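Local coordinates for protein probable ubiquitin-conjugating enzyme E2 7 (Caenorhabditis elegans, PDB 1PZV) that probably accepts activated ubiquitin from the E1 enzyme as a thioester on a cysteine and passes it on for attachment to other proteins, at residues P44-I56 with F150-E164. Numbering follows the deposited sequence.
Sequences PDTLYEGGFFKAI and FKKKVAQCVRRSQEE
Val154 sets its CG1 methyl over one face of the Tyr48 ring, 3.8 Å from the ring centroid, a CH-pi contact that joins two parts of the UBC fold: the loop entering strand 52-58 of the antiparallel meander, and the last helix, whose 150-161 part runs at 80° to strand 52-56. A beta-branched residue suits the spot, because each methyl serves a different ring: CG1 meets Tyr48, while CG2 lies above a face of Phe150, offset toward its rim. Leu47 CD1 reaches the edge of Phe150 at CE2 (3.6 Å), but its CD2 packs on the aliphatic part of exposed Lys151, where this tight end opens to solvent. The tyrosine supplies both an apolar face and a polar end; its buried OH is hydrogen-bonded to Trp77 O and His78 ND1, which helps hold the ring against Val154.

Farther along, Gly51, with no side chain to crowd the Phe53 ring, lets the backbone lie against Val158 (4.6 Å, CA to CA). Val158 CG1 rests on the Gly50-Gly51 peptide, and its CG2 touches the edge of the Phe53 ring at CZ (4.0 Å).

Toward the chain end the contact becomes looser and more exposed. The aliphatic CG of Gln162 lies at the edge of the Phe52 ring, and the salt bridge from Lys54 NZ to Glu164 OXT is long (3.9 Å). Between the two regions, buried Ser161 holds OG between its backbone N and carbonyl carbon (chi1 71°), whence it donates to Val158 O and accepts Phe52 N-H: N to OG 2.9 Å, at 161°.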
ATOM      1  N   PRO A  44       7.977   0.178 -11.939  1.00 67.45           N
ATOM      2  CA  PRO A  44       9.203   0.424 -12.704  1.00 70.05           C
ATOM      3  C   PRO A  44       9.587   1.908 -12.691  1.00 72.44           C
ATOM      4  O   PRO A  44       8.721   2.788 -12.744  1.00 73.53           O
ATOM      5  CB  PRO A  44       8.836  -0.070 -14.101  1.00 70.03           C
ATOM      6  CG  PRO A  44       7.366   0.249 -14.182  1.00 70.30           C
ATOM      7  CD  PRO A  44       6.865  -0.208 -12.830  1.00 68.53           C
ATOM      8  N   ASP A  45      10.888   2.172 -12.617  1.00 73.79           N
ATOM      9  CA  ASP A  45      11.418   3.531 -12.597  1.00 74.17           C
ATOM     10  C   ASP A  45      11.233   4.171 -11.233  1.00 73.15           C
ATOM     11  O   ASP A  45      11.035   5.385 -11.118  1.00 73.22           O
ATOM     12  CB  ASP A  45      10.764   4.391 -13.687  1.00 75.79           C
ATOM     13  CG  ASP A  45      11.246   4.029 -15.093  1.00 78.58           C
ATOM     14  OD1 ASP A  45      10.841   4.724 -16.049  1.00 81.12           O
ATOM     15  OD2 ASP A  45      12.026   3.058 -15.250  1.00 79.80           O
ATOM     16  N   THR A  46      11.287   3.328 -10.208  1.00 71.48           N
ATOM     17  CA  THR A  46      11.174   3.758  -8.819  1.00 70.72           C
ATOM     18  C   THR A  46      12.177   2.865  -8.100  1.00 70.67           C
ATOM     19  O   THR A  46      12.551   1.816  -8.626  1.00 70.94           O
ATOM     20  CB  THR A  46       9.747   3.521  -8.217  1.00 69.00           C
ATOM     21  OG1 THR A  46       9.593   2.143  -7.868  1.00 68.58           O
ATOM     22  CG2 THR A  46       8.661   3.897  -9.214  1.00 66.77           C
ATOM     23  N   LEU A  47      12.621   3.272  -6.917  1.00 70.46           N
ATOM     24  CA  LEU A  47      13.587   2.478  -6.167  1.00 70.19           C
ATOM     25  C   LEU A  47      13.020   1.106  -5.845  1.00 69.94           C
ATOM     26  O   LEU A  47      13.754   0.143  -5.576  1.00 69.83           O
ATOM     27  CB  LEU A  47      13.978   3.195  -4.882  1.00 70.09           C
ATOM     28  CG  LEU A  47      14.706   4.509  -5.139  1.00 70.55           C
ATOM     29  CD1 LEU A  47      15.049   5.151  -3.805  1.00 73.33           C
ATOM     30  CD2 LEU A  47      15.960   4.250  -5.971  1.00 67.99           C
ATOM     31  N   TYR A  48      11.701   1.023  -5.868  1.00 68.30           N
ATOM     32  CA  TYR A  48      11.038  -0.233  -5.609  1.00 67.80           C
ATOM     33  C   TYR A  48      10.706  -0.716  -7.014  1.00 69.49           C
ATOM     34  O   TYR A  48       9.733  -0.259  -7.615  1.00 73.07           O
ATOM     35  CB  TYR A  48       9.780   0.028  -4.780  1.00 63.45           C
ATOM     36  CG  TYR A  48      10.015   1.016  -3.652  1.00 60.76           C
ATOM     37  CD1 TYR A  48      10.144   2.385  -3.907  1.00 58.30           C
ATOM     38  CD2 TYR A  48      10.124   0.583  -2.330  1.00 59.32           C
ATOM     39  CE1 TYR A  48      10.374   3.290  -2.873  1.00 55.00           C
ATOM     40  CE2 TYR A  48      10.357   1.481  -1.289  1.00 55.73           C
ATOM     41  CZ  TYR A  48      10.481   2.832  -1.567  1.00 55.72           C
ATOM     42  OH  TYR A  48      10.727   3.718  -0.533  1.00 56.44           O
ATOM     43  N   GLU A  49      11.535  -1.600  -7.560  1.00 69.15           N
ATOM     44  CA  GLU A  49      11.309  -2.099  -8.907  1.00 69.28           C
ATOM     45  C   GLU A  49      11.037  -3.588  -8.966  1.00 70.68           C
ATOM     46  O   GLU A  49      10.015  -4.021  -9.527  1.00 73.78           O
ATOM     47  CB  GLU A  49      12.495  -1.789  -9.802  1.00 70.22           C
ATOM     48  CG  GLU A  49      12.314  -0.571 -10.676  1.00 72.72           C
ATOM     49  CD  GLU A  49      12.789  -0.820 -12.103  1.00 74.23           C
ATOM     50  OE1 GLU A  49      13.277   0.132 -12.747  1.00 76.60           O
ATOM     51  OE2 GLU A  49      12.665  -1.970 -12.583  1.00 73.46           O
ATOM     52  N   GLY A  50      11.945  -4.378  -8.402  1.00 67.60           N
ATOM     53  CA  GLY A  50      11.754  -5.817  -8.419  1.00 64.51           C
ATOM     54  C   GLY A  50      11.182  -6.308  -7.109  1.00 61.39           C
ATOM     55  O   GLY A  50      11.292  -7.481  -6.769  1.00 61.61           O
ATOM     56  N   GLY A  51      10.555  -5.407  -6.373  1.00 58.51           N
ATOM     57  CA  GLY A  51      10.013  -5.789  -5.092  1.00 57.48           C
ATOM     58  C   GLY A  51       8.689  -6.521  -5.097  1.00 55.32           C
ATOM     59  O   GLY A  51       7.754  -6.138  -5.790  1.00 53.20           O
ATOM     60  N   PHE A  52       8.625  -7.590  -4.312  1.00 54.41           N
ATOM     61  CA  PHE A  52       7.411  -8.368  -4.174  1.00 56.02           C
ATOM     62  C   PHE A  52       6.921  -8.165  -2.737  1.00 55.81           C
ATOM     63  O   PHE A  52       6.985  -9.080  -1.912  1.00 55.97           O
ATOM     64  CB  PHE A  52       7.683  -9.856  -4.452  1.00 56.30           C
ATOM     65  CG  PHE A  52       8.045 -10.146  -5.878  1.00 55.71           C
ATOM     66  CD1 PHE A  52       9.317  -9.855  -6.360  1.00 58.13           C
ATOM     67  CD2 PHE A  52       7.097 -10.645  -6.762  1.00 55.12           C
ATOM     68  CE1 PHE A  52       9.639 -10.053  -7.721  1.00 56.76           C
ATOM     69  CE2 PHE A  52       7.409 -10.842  -8.115  1.00 54.96           C
ATOM     70  CZ  PHE A  52       8.680 -10.544  -8.592  1.00 54.93           C
ATOM     71  N   PHE A  53       6.435  -6.959  -2.446  1.00 55.26           N
ATOM     72  CA  PHE A  53       5.958  -6.625  -1.104  1.00 56.60           C
ATOM     73  C   PHE A  53       4.528  -7.064  -0.788  1.00 55.51           C
ATOM     74  O   PHE A  53       3.566  -6.574  -1.385  1.00 55.00           O
ATOM     75  CB  PHE A  53       6.080  -5.121  -0.866  1.00 56.85           C
ATOM     76  CG  PHE A  53       7.389  -4.546  -1.305  1.00 56.07           C
ATOM     77  CD1 PHE A  53       7.544  -4.039  -2.592  1.00 56.15           C
ATOM     78  CD2 PHE A  53       8.469  -4.509  -0.434  1.00 55.10           C
ATOM     79  CE1 PHE A  53       8.764  -3.502  -3.003  1.00 55.81           C
ATOM     80  CE2 PHE A  53       9.691  -3.979  -0.833  1.00 54.24           C
ATOM     81  CZ  PHE A  53       9.838  -3.474  -2.117  1.00 54.72           C
ATOM     82  N   LYS A  54       4.406  -7.981   0.169  1.00 55.36           N
ATOM     83  CA  LYS A  54       3.113  -8.515   0.591  1.00 55.98           C
ATOM     84  C   LYS A  54       2.430  -7.525   1.524  1.00 55.74           C
ATOM     85  O   LYS A  54       3.092  -6.872   2.317  1.00 53.97           O
ATOM     86  CB  LYS A  54       3.316  -9.870   1.294  1.00 57.29           C
ATOM     87  CG  LYS A  54       3.973 -10.935   0.387  1.00 62.83           C
ATOM     88  CD  LYS A  54       4.253 -12.287   1.086  1.00 65.43           C
ATOM     89  CE  LYS A  54       5.464 -12.226   2.027  1.00 69.12           C
ATOM     90  NZ  LYS A  54       5.729 -13.521   2.731  1.00 70.49           N
ATOM     91  N   ALA A  55       1.112  -7.391   1.427  1.00 55.81           N
ATOM     92  CA  ALA A  55       0.409  -6.453   2.303  1.00 55.87           C
ATOM     93  C   ALA A  55      -1.000  -6.927   2.643  1.00 55.10           C
ATOM     94  O   ALA A  55      -1.595  -7.748   1.937  1.00 55.95           O
ATOM     95  CB  ALA A  55       0.360  -5.057   1.662  1.00 54.24           C
ATOM     96  N   ILE A  56      -1.540  -6.398   3.730  1.00 54.01           N
ATOM     97  CA  ILE A  56      -2.868  -6.785   4.144  1.00 52.87           C
ATOM     98  C   ILE A  56      -3.793  -5.607   4.331  1.00 54.04           C
ATOM     99  O   ILE A  56      -3.444  -4.620   4.987  1.00 53.11           O
ATOM    100  CB  ILE A  56      -2.816  -7.600   5.426  1.00 52.63           C
ATOM    101  CG1 ILE A  56      -2.185  -8.959   5.115  1.00 53.22           C
ATOM    102  CG2 ILE A  56      -4.214  -7.733   6.020  1.00 51.32           C
ATOM    103  CD1 ILE A  56      -2.159  -9.916   6.270  1.00 55.05           C
ATOM    104  N   PHE A 150      20.125   5.578   1.512  1.00 87.14           N
ATOM    105  CA  PHE A 150      18.700   5.305   1.337  1.00 86.36           C
ATOM    106  C   PHE A 150      18.431   4.314   0.202  1.00 85.58           C
ATOM    107  O   PHE A 150      17.764   3.296   0.406  1.00 85.14           O
ATOM    108  CB  PHE A 150      17.931   6.602   1.068  1.00 86.30           C
ATOM    109  CG  PHE A 150      16.440   6.409   0.963  1.00 86.14           C
ATOM    110  CD1 PHE A 150      15.665   6.226   2.104  1.00 85.97           C
ATOM    111  CD2 PHE A 150      15.811   6.393  -0.280  1.00 86.20           C
ATOM    112  CE1 PHE A 150      14.281   6.028   2.005  1.00 84.83           C
ATOM    113  CE2 PHE A 150      14.431   6.193  -0.384  1.00 84.41           C
ATOM    114  CZ  PHE A 150      13.669   6.013   0.760  1.00 83.50           C
ATOM    115  N   LYS A 151      18.930   4.613  -0.994  1.00 83.83           N
ATOM    116  CA  LYS A 151      18.730   3.712  -2.123  1.00 83.02           C
ATOM    117  C   LYS A 151      19.300   2.353  -1.768  1.00 81.87           C
ATOM    118  O   LYS A 151      18.773   1.319  -2.176  1.00 81.22           O
ATOM    119  CB  LYS A 151      19.436   4.237  -3.380  1.00 83.40           C
ATOM    120  CG  LYS A 151      18.730   5.412  -4.044  1.00 84.04           C
ATOM    121  CD  LYS A 151      19.269   5.697  -5.447  1.00 83.49           C
ATOM    122  CE  LYS A 151      20.681   6.266  -5.421  1.00 84.40           C
ATOM    123  NZ  LYS A 151      21.144   6.669  -6.785  1.00 83.99           N
ATOM    124  N   LYS A 152      20.378   2.374  -0.993  1.00 80.72           N
ATOM    125  CA  LYS A 152      21.061   1.160  -0.576  1.00 79.91           C
ATOM    126  C   LYS A 152      20.185   0.315   0.349  1.00 78.79           C
ATOM    127  O   LYS A 152      20.288  -0.909   0.360  1.00 77.87           O
ATOM    128  CB  LYS A 152      22.377   1.529   0.121  1.00 79.95           C
ATOM    129  CG  LYS A 152      23.321   0.363   0.367  1.00 79.29           C
ATOM    130  CD  LYS A 152      24.480   0.785   1.264  1.00 79.14           C
ATOM    131  CE  LYS A 152      25.193  -0.422   1.869  1.00 78.68           C
ATOM    132  NZ  LYS A 152      26.209  -0.021   2.882  1.00 77.94           N
ATOM    133  N   LYS A 153      19.322   0.970   1.120  1.00 78.61           N
ATOM    134  CA  LYS A 153      18.433   0.259   2.033  1.00 79.22           C
ATOM    135  C   LYS A 153      17.161  -0.217   1.334  1.00 78.13           C
ATOM    136  O   LYS A 153      16.592  -1.247   1.706  1.00 77.44           O
ATOM    137  CB  LYS A 153      18.087   1.147   3.228  1.00 81.19           C
ATOM    138  CG  LYS A 153      19.296   1.435   4.092  1.00 86.53           C
ATOM    139  CD  LYS A 153      19.835   0.138   4.693  1.00 90.30           C
ATOM    140  CE  LYS A 153      21.283   0.268   5.158  1.00 91.54           C
ATOM    141  NZ  LYS A 153      22.216   0.449   4.002  1.00 92.13           N
ATOM    142  N   VAL A 154      16.714   0.533   0.326  1.00 75.89           N
ATOM    143  CA  VAL A 154      15.533   0.140  -0.429  1.00 74.08           C
ATOM    144  C   VAL A 154      15.929  -1.154  -1.140  1.00 73.91           C
ATOM    145  O   VAL A 154      15.149  -2.099  -1.211  1.00 74.62           O
ATOM    146  CB  VAL A 154      15.126   1.207  -1.498  1.00 72.56           C
ATOM    147  CG1 VAL A 154      13.887   0.748  -2.256  1.00 70.00           C
ATOM    148  CG2 VAL A 154      14.849   2.532  -0.837  1.00 71.95           C
ATOM    149  N   ALA A 155      17.160  -1.193  -1.643  1.00 73.23           N
ATOM    150  CA  ALA A 155      17.667  -2.366  -2.344  1.00 72.45           C
ATOM    151  C   ALA A 155      17.698  -3.572  -1.412  1.00 71.90           C
ATOM    152  O   ALA A 155      17.470  -4.709  -1.834  1.00 70.00           O
ATOM    153  CB  ALA A 155      19.057  -2.085  -2.887  1.00 71.44           C
ATOM    154  N   GLN A 156      17.983  -3.320  -0.143  1.00 72.67           N
ATOM    155  CA  GLN A 156      18.018  -4.396   0.833  1.00 74.34           C
ATOM    156  C   GLN A 156      16.617  -4.980   0.993  1.00 72.93           C
ATOM    157  O   GLN A 156      16.460  -6.187   1.178  1.00 71.99           O
ATOM    158  CB  GLN A 156      18.532  -3.876   2.177  1.00 77.60           C
ATOM    159  CG  GLN A 156      19.982  -3.408   2.139  1.00 83.38           C
ATOM    160  CD  GLN A 156      20.438  -2.805   3.459  1.00 86.89           C
ATOM    161  OE1 GLN A 156      21.571  -2.323   3.583  1.00 87.63           O
ATOM    162  NE2 GLN A 156      19.553  -2.830   4.458  1.00 88.43           N
ATOM    163  N   CYS A 157      15.604  -4.116   0.918  1.00 71.91           N
ATOM    164  CA  CYS A 157      14.211  -4.544   1.043  1.00 71.00           C
ATOM    165  C   CYS A 157      13.739  -5.265  -0.230  1.00 69.25           C
ATOM    166  O   CYS A 157      12.938  -6.201  -0.163  1.00 69.78           O
ATOM    167  CB  CYS A 157      13.307  -3.335   1.340  1.00 73.42           C
ATOM    168  SG  CYS A 157      13.473  -2.622   3.019  1.00 79.10           S
ATOM    169  N   VAL A 158      14.253  -4.838  -1.381  1.00 66.16           N
ATOM    170  CA  VAL A 158      13.901  -5.445  -2.654  1.00 64.45           C
ATOM    171  C   VAL A 158      14.570  -6.806  -2.831  1.00 67.99           C
ATOM    172  O   VAL A 158      13.986  -7.717  -3.425  1.00 69.20           O
ATOM    173  CB  VAL A 158      14.305  -4.543  -3.815  1.00 60.39           C
ATOM    174  CG1 VAL A 158      14.061  -5.244  -5.127  1.00 58.03           C
ATOM    175  CG2 VAL A 158      13.504  -3.262  -3.762  1.00 61.34           C
ATOM    176  N   ARG A 159      15.797  -6.937  -2.326  1.00 70.36           N
ATOM    177  CA  ARG A 159      16.549  -8.189  -2.413  1.00 71.11           C
ATOM    178  C   ARG A 159      15.920  -9.195  -1.470  1.00 70.69           C
ATOM    179  O   ARG A 159      15.906 -10.394  -1.742  1.00 71.05           O
ATOM    180  CB  ARG A 159      18.009  -7.974  -1.997  1.00 74.92           C
ATOM    181  CG  ARG A 159      19.016  -7.821  -3.136  1.00 79.51           C
ATOM    182  CD  ARG A 159      20.391  -7.397  -2.592  1.00 84.91           C
ATOM    183  NE  ARG A 159      21.466  -7.500  -3.584  1.00 90.12           N
ATOM    184  CZ  ARG A 159      22.733  -7.139  -3.369  1.00 91.65           C
ATOM    185  NH1 ARG A 159      23.642  -7.276  -4.332  1.00 90.71           N
ATOM    186  NH2 ARG A 159      23.096  -6.633  -2.196  1.00 92.03           N
ATOM    187  N   ARG A 160      15.401  -8.704  -0.352  1.00 69.87           N
ATOM    188  CA  ARG A 160      14.783  -9.583   0.620  1.00 70.34           C
ATOM    189  C   ARG A 160      13.396 -10.022   0.166  1.00 70.11           C
ATOM    190  O   ARG A 160      12.977 -11.141   0.455  1.00 70.87           O
ATOM    191  CB  ARG A 160      14.695  -8.900   1.984  1.00 72.05           C
ATOM    192  CG  ARG A 160      14.351  -9.856   3.117  1.00 76.88           C
ATOM    193  CD  ARG A 160      14.168  -9.145   4.461  1.00 83.69           C
ATOM    194  NE  ARG A 160      15.380  -8.456   4.912  1.00 89.78           N
ATOM    195  CZ  ARG A 160      15.483  -7.791   6.064  1.00 91.77           C
ATOM    196  NH1 ARG A 160      16.627  -7.193   6.392  1.00 91.37           N
ATOM    197  NH2 ARG A 160      14.444  -7.723   6.889  1.00 92.66           N
ATOM    198  N   SER A 161      12.679  -9.159  -0.549  1.00 69.26           N
ATOM    199  CA  SER A 161      11.337  -9.519  -1.014  1.00 68.48           C
ATOM    200  C   SER A 161      11.380 -10.563  -2.140  1.00 68.66           C
ATOM    201  O   SER A 161      10.393 -11.266  -2.390  1.00 68.80           O
ATOM    202  CB  SER A 161      10.575  -8.276  -1.493  1.00 66.42           C
ATOM    203  OG  SER A 161      11.098  -7.784  -2.716  1.00 67.04           O
ATOM    204  N   GLN A 162      12.523 -10.661  -2.815  1.00 67.84           N
ATOM    205  CA  GLN A 162      12.695 -11.616  -3.906  1.00 67.99           C
ATOM    206  C   GLN A 162      13.106 -13.004  -3.405  1.00 70.07           C
ATOM    207  O   GLN A 162      13.080 -13.973  -4.155  1.00 68.72           O
ATOM    208  CB  GLN A 162      13.742 -11.100  -4.893  1.00 65.47           C
ATOM    209  CG  GLN A 162      13.260  -9.971  -5.768  1.00 62.49           C
ATOM    210  CD  GLN A 162      14.362  -9.364  -6.623  1.00 61.46           C
ATOM    211  OE1 GLN A 162      14.089  -8.627  -7.571  1.00 61.64           O
ATOM    212  NE2 GLN A 162      15.611  -9.657  -6.285  1.00 60.96           N
ATOM    213  N   GLU A 163      13.486 -13.096  -2.135  1.00 73.33           N
ATOM    214  CA  GLU A 163      13.887 -14.371  -1.557  1.00 77.22           C
ATOM    215  C   GLU A 163      12.946 -14.864  -0.469  1.00 78.75           C
ATOM    216  O   GLU A 163      13.336 -15.680   0.366  1.00 79.72           O
ATOM    217  CB  GLU A 163      15.307 -14.265  -0.995  1.00 80.01           C
ATOM    218  CG  GLU A 163      16.397 -14.636  -2.001  1.00 84.47           C
ATOM    219  CD  GLU A 163      17.601 -13.713  -1.936  1.00 87.83           C
ATOM    220  OE1 GLU A 163      18.540 -13.911  -2.743  1.00 88.87           O
ATOM    221  OE2 GLU A 163      17.602 -12.790  -1.083  1.00 89.73           O
ATOM    222  N   GLU A 164      11.705 -14.385  -0.483  1.00 80.33           N
ATOM    223  CA  GLU A 164      10.729 -14.782   0.525  1.00 81.51           C
ATOM    224  C   GLU A 164       9.348 -15.053  -0.051  1.00 82.55           C
ATOM    225  O   GLU A 164       9.170 -14.826  -1.267  1.00 83.18           O
ATOM    226  CB  GLU A 164      10.646 -13.703   1.601  1.00 81.66           C
ATOM    227  CG  GLU A 164      11.737 -13.840   2.641  1.00 85.49           C
ATOM    228  CD  GLU A 164      11.972 -12.575   3.447  1.00 86.79           C
ATOM    229  OE1 GLU A 164      10.984 -11.898   3.808  1.00 87.24           O
ATOM    230  OE2 GLU A 164      13.154 -12.272   3.729  1.00 86.31           O
ATOM    231  OXT GLU A 164       8.463 -15.491   0.720  1.00 82.75           O
TER